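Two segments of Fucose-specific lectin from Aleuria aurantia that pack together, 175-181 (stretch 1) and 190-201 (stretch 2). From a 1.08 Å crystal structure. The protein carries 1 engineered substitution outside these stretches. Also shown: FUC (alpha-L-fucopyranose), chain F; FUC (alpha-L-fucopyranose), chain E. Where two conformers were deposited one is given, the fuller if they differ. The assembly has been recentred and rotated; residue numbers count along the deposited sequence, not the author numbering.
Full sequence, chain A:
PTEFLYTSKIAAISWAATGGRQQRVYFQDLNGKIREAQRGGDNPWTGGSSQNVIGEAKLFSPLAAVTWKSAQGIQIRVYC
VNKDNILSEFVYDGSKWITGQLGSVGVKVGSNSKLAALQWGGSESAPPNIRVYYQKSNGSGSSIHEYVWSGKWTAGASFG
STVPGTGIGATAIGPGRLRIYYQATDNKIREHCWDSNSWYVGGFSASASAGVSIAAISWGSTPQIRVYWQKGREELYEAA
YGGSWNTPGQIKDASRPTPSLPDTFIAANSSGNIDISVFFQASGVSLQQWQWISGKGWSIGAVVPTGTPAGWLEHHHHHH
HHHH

Stretch 1, residues 175-181: PGRLRIY
Stretch 2 190-201: REHCWDSNSWYV

Residues 177-181 and 190-194 form two antiparallel neighbouring strands, their axes 4.7 Å apart at closest and 160° between directions. Phi stays between about -119° and -134° and psi mostly between 115° and 143°; Arg190, with psi 172°, is more extended. Register is set by Tyr181 opposite Glu191, Ile180 opposite His192, Arg179 opposite Cys193 and Leu178 opposite Trp194, with CA-CA distances of 4.7, 5.1, 4.8 and 5.0 Å.

Stretch 2 enters with Arg190, whose CA-to-CB bond points away from stretch 1; its backbone O receives a CA-H...O contact from Tyr181 CA at 3.3 Å. Glu191 (chi1 t, chi2 t) shares a face with Tyr181, Arg179 and Cys193. Tyr181 (chi1 m) donates from OH to Glu191 OE2 at 2.7 Å. The carboxylate also serves the sugar: chain F fucose donates O3 to Glu191 OE1 at 2.6 Å and O4 to Glu191 OE2 at 2.7 Å.

His192 makes a hydrogen-bonded pair with Ile180: His192 N to Ile180 O is 2.8 Å, Ile180 N to His192 O 2.9 Å. Cys193 (chi1 m) sits in a non-hydrogen-bonded pair and puts SG over one face of the Arg179 guanidinium, 3.4 Å from Arg179 CD. Its backbone N and O turn instead to Tyr200 O and N, both at 2.8 Å, linking the strand to 199-201.

Trp194 (chi1 t, chi2 -76°) closes the ladder, with Trp194 N to Leu178 O at 3.0 Å and Leu178 N to Trp194 O at 2.8 Å. Its ring edge meets Gly176 O, 3.2 Å from Trp194 CD1; water 1 bridges Gly176 O (2.7 Å) and Trp194 NE1 (2.9 Å). Gly176 adopts phi 65°, a value that favours glycine.

At Asp195 (chi1 m) the chain leaves the strand, and OD1 gathers two arginines. Arg179 (chi1 m, chi2 m, chi3 t) forms a salt bridge from NH2 to Asp195 OD1 at 2.9 Å, while Arg177 (m, t, p) adds a weak bond from NE to Asp195 OD1 at 3.4 Å. Arg179 also gives NE to fucose F O4 at 2.9 Å and NH2 to fucose F O5 at 2.8 Å: one guanidinium joins acid and ligand.

Ser196, Asn197 and Ser198 carry the loop clear of stretch 1. Trp199 (chi1 m, chi2 97°) returns, its CH2 3.7 Å from Ile180 CG1 and 4.0 Å from Leu178 CD1, while NE1 donates to chain E fucose O3 at 2.9 Å. Tyr200 (chi1 p) donates OH to Asp195 OD2 at 2.7 Å, bracing the acid.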

ATOM      1  N   PRO A 175      24.573 -25.269 -17.631  1.00  9.09           N
ATOM      2  CA  PRO A 175      24.297 -26.474 -16.855  1.00  9.37           C
ATOM      3  C   PRO A 175      25.183 -26.541 -15.604  1.00  8.91           C
ATOM      4  O   PRO A 175      26.399 -26.597 -15.706  1.00 10.17           O
ATOM      5  CB  PRO A 175      24.610 -27.612 -17.835  1.00 10.73           C
ATOM      6  CG  PRO A 175      24.445 -26.984 -19.201  1.00 11.65           C
ATOM      7  CD  PRO A 175      24.929 -25.561 -19.027  1.00 10.54           C
ATOM      8  N   GLY A 176      24.555 -26.468 -14.434  1.00  8.24           N
ATOM      9  CA  GLY A 176      25.266 -26.542 -13.164  1.00  8.41           C
ATOM     10  C   GLY A 176      26.216 -25.374 -12.937  1.00  7.54           C
ATOM     11  O   GLY A 176      27.128 -25.486 -12.130  1.00  8.96           O
ATOM     12  N   ARG A 177      25.982 -24.245 -13.613  1.00  6.70           N
ATOM     13  CA  ARG A 177      26.817 -23.048 -13.479  0.50  6.48           C
ATOM     14  C   ARG A 177      25.922 -21.927 -12.958  1.00  6.09           C
ATOM     15  O   ARG A 177      24.974 -21.519 -13.641  1.00  6.66           O
ATOM     16  CB  ARG A 177      27.441 -22.615 -14.808  0.50  7.23           C
ATOM     17  CG  ARG A 177      28.543 -23.526 -15.328  0.50  8.04           C
ATOM     18  CD  ARG A 177      29.098 -23.028 -16.651  0.50  9.58           C
ATOM     19  NE  ARG A 177      29.817 -21.767 -16.532  0.50 10.51           N
ATOM     20  CZ  ARG A 177      30.021 -20.916 -17.532  0.50 11.01           C
ATOM     21  NH1 ARG A 177      29.426 -21.106 -18.697  0.50 12.01           N
ATOM     22  NH2 ARG A 177      30.807 -19.869 -17.360  0.50 12.61           N
ATOM     23  N   LEU A 178      26.221 -21.461 -11.741  1.00  5.59           N
ATOM     24  CA  LEU A 178      25.302 -20.601 -10.992  1.00  5.43           C
ATOM     25  C   LEU A 178      25.940 -19.245 -10.716  1.00  5.18           C
ATOM     26  O   LEU A 178      27.130 -19.174 -10.413  1.00  5.30           O
ATOM     27  CB  LEU A 178      24.961 -21.250  -9.649  1.00  5.60           C
ATOM     28  CG  LEU A 178      24.635 -22.738  -9.683  1.00  6.29           C
ATOM     29  CD1 LEU A 178      24.242 -23.204  -8.292  1.00  6.77           C
ATOM     30  CD2 LEU A 178      23.545 -23.064 -10.696  1.00  6.63           C
ATOM     31  N   ARG A 179      25.123 -18.189 -10.765  1.00  4.88           N
ATOM     32  CA  ARG A 179      25.557 -16.862 -10.369  1.00  4.92           C
ATOM     33  C   ARG A 179      24.491 -16.255  -9.456  1.00  4.73           C
ATOM     34  O   ARG A 179      23.307 -16.215  -9.807  1.00  5.05           O
ATOM     35  CB  ARG A 179      25.801 -15.959 -11.581  1.00  5.43           C
ATOM     36  CG  ARG A 179      26.924 -16.427 -12.501  1.00  5.51           C
ATOM     37  CD  ARG A 179      28.299 -16.391 -11.848  1.00  5.64           C
ATOM     38  NE  ARG A 179      29.372 -16.771 -12.759  1.00  5.95           N
ATOM     39  CZ  ARG A 179      29.803 -18.016 -12.967  1.00  6.09           C
ATOM     40  NH1 ARG A 179      29.233 -19.048 -12.361  1.00  6.58           N
ATOM     41  NH2 ARG A 179      30.820 -18.223 -13.789  1.00  7.04           N
ATOM     42  N   ILE A 180      24.941 -15.800  -8.285  1.00  4.69           N
ATOM     43  CA  ILE A 180      24.083 -15.245  -7.241  1.00  4.94           C
ATOM     44  C   ILE A 180      24.528 -13.808  -6.986  1.00  4.99           C
ATOM     45  O   ILE A 180      25.720 -13.555  -6.812  1.00  5.99           O
ATOM     46  CB  ILE A 180      24.168 -16.074  -5.943  1.00  5.45           C
ATOM     47  CG1 ILE A 180      24.039 -17.581  -6.196  1.00  6.31           C
ATOM     48  CG2 ILE A 180      23.165 -15.552  -4.924  1.00  5.92           C
ATOM     49  CD1 ILE A 180      22.757 -18.021  -6.872  1.00  6.95           C
ATOM     50  N   TYR A 181      23.560 -12.889  -6.968  1.00  4.93           N
ATOM     51  CA  TYR A 181      23.797 -11.458  -6.807  1.00  5.16           C
ATOM     52  C   TYR A 181      23.092 -10.994  -5.538  1.00  5.38           C
ATOM     53  O   TYR A 181      21.960 -11.369  -5.274  1.00  6.10           O
ATOM     54  CB  TYR A 181      23.308 -10.685  -8.038  1.00  5.33           C
ATOM     55  CG  TYR A 181      24.008 -11.153  -9.280  1.00  5.43           C
ATOM     56  CD1 TYR A 181      25.243 -10.643  -9.637  1.00  5.46           C
ATOM     57  CD2 TYR A 181      23.494 -12.194 -10.032  1.00  5.50           C
ATOM     58  CE1 TYR A 181      25.940 -11.137 -10.726  1.00  5.55           C
ATOM     59  CE2 TYR A 181      24.175 -12.699 -11.126  1.00  5.56           C
ATOM     60  CZ  TYR A 181      25.409 -12.177 -11.470  1.00  5.44           C
ATOM     61  OH  TYR A 181      26.094 -12.706 -12.531  1.00  5.90           O
ATOM     62  N   ARG A 190      27.298  -7.536  -5.192  1.00  5.97           N
ATOM     63  CA  ARG A 190      28.392  -8.473  -5.375  1.00  5.79           C
ATOM     64  C   ARG A 190      27.835  -9.762  -5.981  1.00  5.37           C
ATOM     65  O   ARG A 190      26.628  -9.943  -6.084  1.00  5.92           O
ATOM     66  CB  ARG A 190      29.069  -8.765  -4.034  1.00  6.62           C
ATOM     67  CG  ARG A 190      29.660  -7.551  -3.339  1.00  7.38           C
ATOM     68  CD  ARG A 190      30.933  -7.062  -3.990  1.00  8.10           C
ATOM     69  NE  ARG A 190      31.549  -6.017  -3.188  1.00  8.23           N
ATOM     70  CZ  ARG A 190      32.687  -5.405  -3.491  1.00  7.88           C
ATOM     71  NH1 ARG A 190      33.376  -5.765  -4.563  1.00  9.09           N
ATOM     72  NH2 ARG A 190      33.119  -4.426  -2.713  1.00  8.80           N
ATOM     73  N   GLU A 191      28.755 -10.649  -6.360  1.00  5.10           N
ATOM     74  CA  GLU A 191      28.451 -11.837  -7.134  1.00  5.24           C
ATOM     75  C   GLU A 191      29.175 -13.030  -6.513  1.00  5.30           C
ATOM     76  O   GLU A 191      30.362 -12.942  -6.219  1.00  5.72           O
ATOM     77  CB  GLU A 191      28.924 -11.612  -8.571  1.00  5.60           C
ATOM     78  CG  GLU A 191      28.704 -12.772  -9.523  1.00  5.64           C
ATOM     79  CD  GLU A 191      29.367 -12.544 -10.870  1.00  5.84           C
ATOM     80  OE1 GLU A 191      30.558 -12.167 -10.869  1.00  6.28           O
ATOM     81  OE2 GLU A 191      28.711 -12.756 -11.918  1.00  6.15           O
ATOM     82  N   HIS A 192      28.458 -14.148  -6.360  1.00  5.16           N
ATOM     83  CA  HIS A 192      29.050 -15.415  -5.929  1.00  5.25           C
ATOM     84  C   HIS A 192      28.787 -16.442  -7.030  1.00  5.28           C
ATOM     85  O   HIS A 192      27.708 -16.450  -7.617  1.00  5.78           O
ATOM     86  CB  HIS A 192      28.513 -15.851  -4.556  1.00  5.92           C
ATOM     87  CG  HIS A 192      29.571 -16.387  -3.650  1.00  6.48           C
ATOM     88  ND1 HIS A 192      30.644 -15.615  -3.255  1.00  7.20           N
ATOM     89  CD2 HIS A 192      29.715 -17.591  -3.054  1.00  6.66           C
ATOM     90  CE1 HIS A 192      31.409 -16.333  -2.459  1.00  7.61           C
ATOM     91  NE2 HIS A 192      30.869 -17.551  -2.324  1.00  7.39           N
ATOM     92  N   CYS A 193      29.784 -17.294  -7.292  1.00  5.13           N
ATOM     93  CA  CYS A 193      29.814 -18.111  -8.493  1.00  5.44           C
ATOM     94  C   CYS A 193      30.074 -19.581  -8.172  1.00  5.47           C
ATOM     95  O   CYS A 193      30.942 -19.885  -7.368  1.00  6.06           O
ATOM     96  CB  CYS A 193      30.953 -17.690  -9.409  1.00  5.84           C
ATOM     97  SG  CYS A 193      31.014 -15.922  -9.782  1.00  6.55           S
ATOM     98  N   TRP A 194      29.387 -20.466  -8.896  1.00  5.58           N
ATOM     99  CA  TRP A 194      29.683 -21.888  -8.912  1.00  5.91           C
ATOM    100  C   TRP A 194      29.814 -22.326 -10.367  1.00  6.20           C
ATOM    101  O   TRP A 194      28.877 -22.140 -11.124  1.00  6.59           O
ATOM    102  CB  TRP A 194      28.579 -22.695  -8.220  1.00  6.24           C
ATOM    103  CG  TRP A 194      28.790 -24.179  -8.254  1.00  6.68           C
ATOM    104  CD1 TRP A 194      28.608 -25.028  -9.307  1.00  6.79           C
ATOM    105  CD2 TRP A 194      29.215 -25.004  -7.156  1.00  6.90           C
ATOM    106  NE1 TRP A 194      28.909 -26.315  -8.945  1.00  7.38           N
ATOM    107  CE2 TRP A 194      29.266 -26.334  -7.623  1.00  7.33           C
ATOM    108  CE3 TRP A 194      29.537 -24.745  -5.820  1.00  7.04           C
ATOM    109  CZ2 TRP A 194      29.625 -27.398  -6.797  1.00  7.86           C
ATOM    110  CZ3 TRP A 194      29.887 -25.797  -5.004  1.00  7.92           C
ATOM    111  CH2 TRP A 194      29.931 -27.105  -5.489  1.00  8.04           C
ATOM    112  N   ASP A 195      30.960 -22.914 -10.723  1.00  6.87           N
ATOM    113  CA  ASP A 195      31.155 -23.461 -12.067  1.00  8.21           C
ATOM    114  C   ASP A 195      31.175 -24.995 -12.073  1.00  9.41           C
ATOM    115  O   ASP A 195      30.683 -25.605 -13.024  1.00 11.00           O
ATOM    116  CB  ASP A 195      32.441 -22.939 -12.707  1.00  9.12           C
ATOM    117  CG  ASP A 195      32.366 -21.491 -13.142  1.00  9.74           C
ATOM    118  OD1 ASP A 195      31.268 -21.036 -13.505  1.00 10.73           O
ATOM    119  OD2 ASP A 195      33.420 -20.836 -13.121  1.00 11.71           O
ATOM    120  N   SER A 196      31.794 -25.615 -11.063  1.00 10.05           N
ATOM    121  CA  SER A 196      32.001 -27.059 -11.124  1.00 11.77           C
ATOM    122  C   SER A 196      31.942 -27.711  -9.741  1.00 10.93           C
ATOM    123  O   SER A 196      31.136 -28.620  -9.542  1.00 11.93           O
ATOM    124  CB  SER A 196      33.293 -27.403 -11.833  1.00 14.12           C
ATOM    125  OG  SER A 196      34.401 -26.773 -11.213  1.00 16.10           O
ATOM    126  N   ASN A 197      32.810 -27.285  -8.808  1.00 10.89           N
ATOM    127  CA  ASN A 197      33.036 -28.016  -7.565  0.60 11.03           C
ATOM    128  C   ASN A 197      33.187 -27.090  -6.350  1.00 10.29           C
ATOM    129  O   ASN A 197      33.499 -27.565  -5.263  1.00 11.65           O
ATOM    130  CB  ASN A 197      34.288 -28.890  -7.682  0.60 12.86           C
ATOM    131  CG  ASN A 197      35.559 -28.099  -7.915  0.60 14.89           C
ATOM    132  OD1 ASN A 197      35.537 -26.874  -8.052  0.60 15.28           O
ATOM    133  ND2 ASN A 197      36.683 -28.797  -7.962  0.60 17.48           N
ATOM    134  N   SER A 198      32.986 -25.779  -6.524  1.00  9.09           N
ATOM    135  CA  SER A 198      33.247 -24.837  -5.440  1.00  9.19           C
ATOM    136  C   SER A 198      32.590 -23.491  -5.738  1.00  7.44           C
ATOM    137  O   SER A 198      32.380 -23.126  -6.893  1.00  8.20           O
ATOM    138  CB  SER A 198      34.727 -24.647  -5.234  1.00 10.87           C
ATOM    139  OG  SER A 198      35.317 -24.132  -6.415  1.00 13.52           O
ATOM    140  N   TRP A 199      32.294 -22.756  -4.666  1.00  6.97           N
ATOM    141  CA  TRP A 199      31.860 -21.374  -4.750  1.00  6.53           C
ATOM    142  C   TRP A 199      33.074 -20.447  -4.727  1.00  6.44           C
ATOM    143  O   TRP A 199      34.004 -20.653  -3.946  1.00  7.05           O
ATOM    144  CB  TRP A 199      30.914 -21.018  -3.600  1.00  6.63           C
ATOM    145  CG  TRP A 199      29.556 -21.622  -3.738  1.00  6.29           C
ATOM    146  CD1 TRP A 199      29.095 -22.764  -3.153  1.00  6.30           C
ATOM    147  CD2 TRP A 199      28.474 -21.107  -4.529  1.00  6.13           C
ATOM    148  NE1 TRP A 199      27.802 -22.995  -3.532  1.00  6.32           N
ATOM    149  CE2 TRP A 199      27.398 -22.007  -4.390  1.00  6.06           C
ATOM    150  CE3 TRP A 199      28.312 -19.984  -5.346  1.00  6.38           C
ATOM    151  CZ2 TRP A 199      26.173 -21.807  -5.027  1.00  6.21           C
ATOM    152  CZ3 TRP A 199      27.105 -19.789  -5.980  1.00  6.36           C
ATOM    153  CH2 TRP A 199      26.049 -20.688  -5.819  1.00  6.43           C
ATOM    154  N   TYR A 200      33.017 -19.384  -5.530  1.00  6.39           N
ATOM    155  CA  TYR A 200      34.061 -18.377  -5.507  1.00  6.59           C
ATOM    156  C   TYR A 200      33.455 -16.992  -5.735  1.00  6.36           C
ATOM    157  O   TYR A 200      32.368 -16.839  -6.294  1.00  6.61           O
ATOM    158  CB  TYR A 200      35.155 -18.691  -6.529  1.00  7.09           C
ATOM    159  CG  TYR A 200      34.742 -18.626  -7.978  1.00  7.50           C
ATOM    160  CD1 TYR A 200      34.823 -17.441  -8.692  1.00  7.66           C
ATOM    161  CD2 TYR A 200      34.297 -19.755  -8.643  1.00  7.66           C
ATOM    162  CE1 TYR A 200      34.485 -17.384 -10.034  1.00  8.23           C
ATOM    163  CE2 TYR A 200      33.942 -19.712  -9.983  1.00  8.04           C
ATOM    164  CZ  TYR A 200      34.034 -18.520 -10.681  1.00  8.14           C
ATOM    165  OH  TYR A 200      33.695 -18.447 -12.004  1.00  9.39           O
ATOM    166  N   VAL A 201      34.194 -15.977  -5.289  1.00  6.33           N
ATOM    167  CA  VAL A 201      33.761 -14.591  -5.411  1.00  6.22           C
ATOM    168  C   VAL A 201      33.912 -14.153  -6.872  1.00  5.86           C
ATOM    169  O   VAL A 201      34.987 -14.262  -7.451  1.00  6.61           O
ATOM    170  CB  VAL A 201      34.556 -13.680  -4.460  1.00  7.15           C
ATOM    171  CG1 VAL A 201      34.228 -12.212  -4.682  1.00  8.01           C
ATOM    172  CG2 VAL A 201      34.341 -14.068  -3.007  1.00  7.37           C
TER
HETATM  173  C1  FUC F 406      33.102 -15.288 -13.791  1.00  8.04           C
HETATM  174  C2  FUC F 406      32.661 -14.062 -13.008  1.00  7.46           C
HETATM  175  C3  FUC F 406      32.049 -13.024 -13.950  1.00  7.22           C
HETATM  176  C4  FUC F 406      30.909 -13.664 -14.741  1.00  7.13           C
HETATM  177  C5  FUC F 406      31.469 -14.845 -15.524  1.00  7.41           C
HETATM  178  C6  FUC F 406      30.404 -15.568 -16.338  1.00  7.52           C
HETATM  179  O1  FUC F 406      34.212 -14.901 -14.590  1.00  8.97           O
HETATM  180  O2  FUC F 406      33.784 -13.524 -12.292  1.00  8.45           O
HETATM  181  O3  FUC F 406      31.646 -11.862 -13.227  1.00  7.07           O
HETATM  182  O4  FUC F 406      29.889 -14.164 -13.873  1.00  6.83           O
HETATM  183  O5  FUC F 406      32.037 -15.790 -14.605  1.00  7.61           O
HETATM  184  C1  FUC E 405      25.475 -28.755  -4.805  1.00  9.58           C
HETATM  185  C2  FUC E 405      25.436 -27.682  -3.725  1.00  8.46           C
HETATM  186  C3  FUC E 405      26.268 -26.477  -4.187  1.00  7.36           C
HETATM  187  C4  FUC E 405      25.778 -25.985  -5.552  1.00  7.18           C
HETATM  188  C5  FUC E 405      25.926 -27.143  -6.530  1.00  7.93           C
HETATM  189  C6  FUC E 405      25.523 -26.770  -7.942  1.00  8.49           C
HETATM  190  O1  FUC E 405      26.795 -29.296  -4.821  1.00 10.92           O
HETATM  191  O2  FUC E 405      25.913 -28.226  -2.478  1.00 10.29           O
HETATM  192  O3  FUC E 405      26.242 -25.440  -3.206  1.00  6.84           O
HETATM  193  O4  FUC E 405      24.398 -25.615  -5.526  1.00  6.83           O
HETATM  194  O5  FUC E 405      25.113 -28.234  -6.094  1.00  8.61           O
HETATM  195  O   HOH W   1      27.946 -27.922 -11.198  1.00 12.83           O
HETATM  196  O   HOH W   2      33.398 -19.373 -15.475  1.00 24.24           O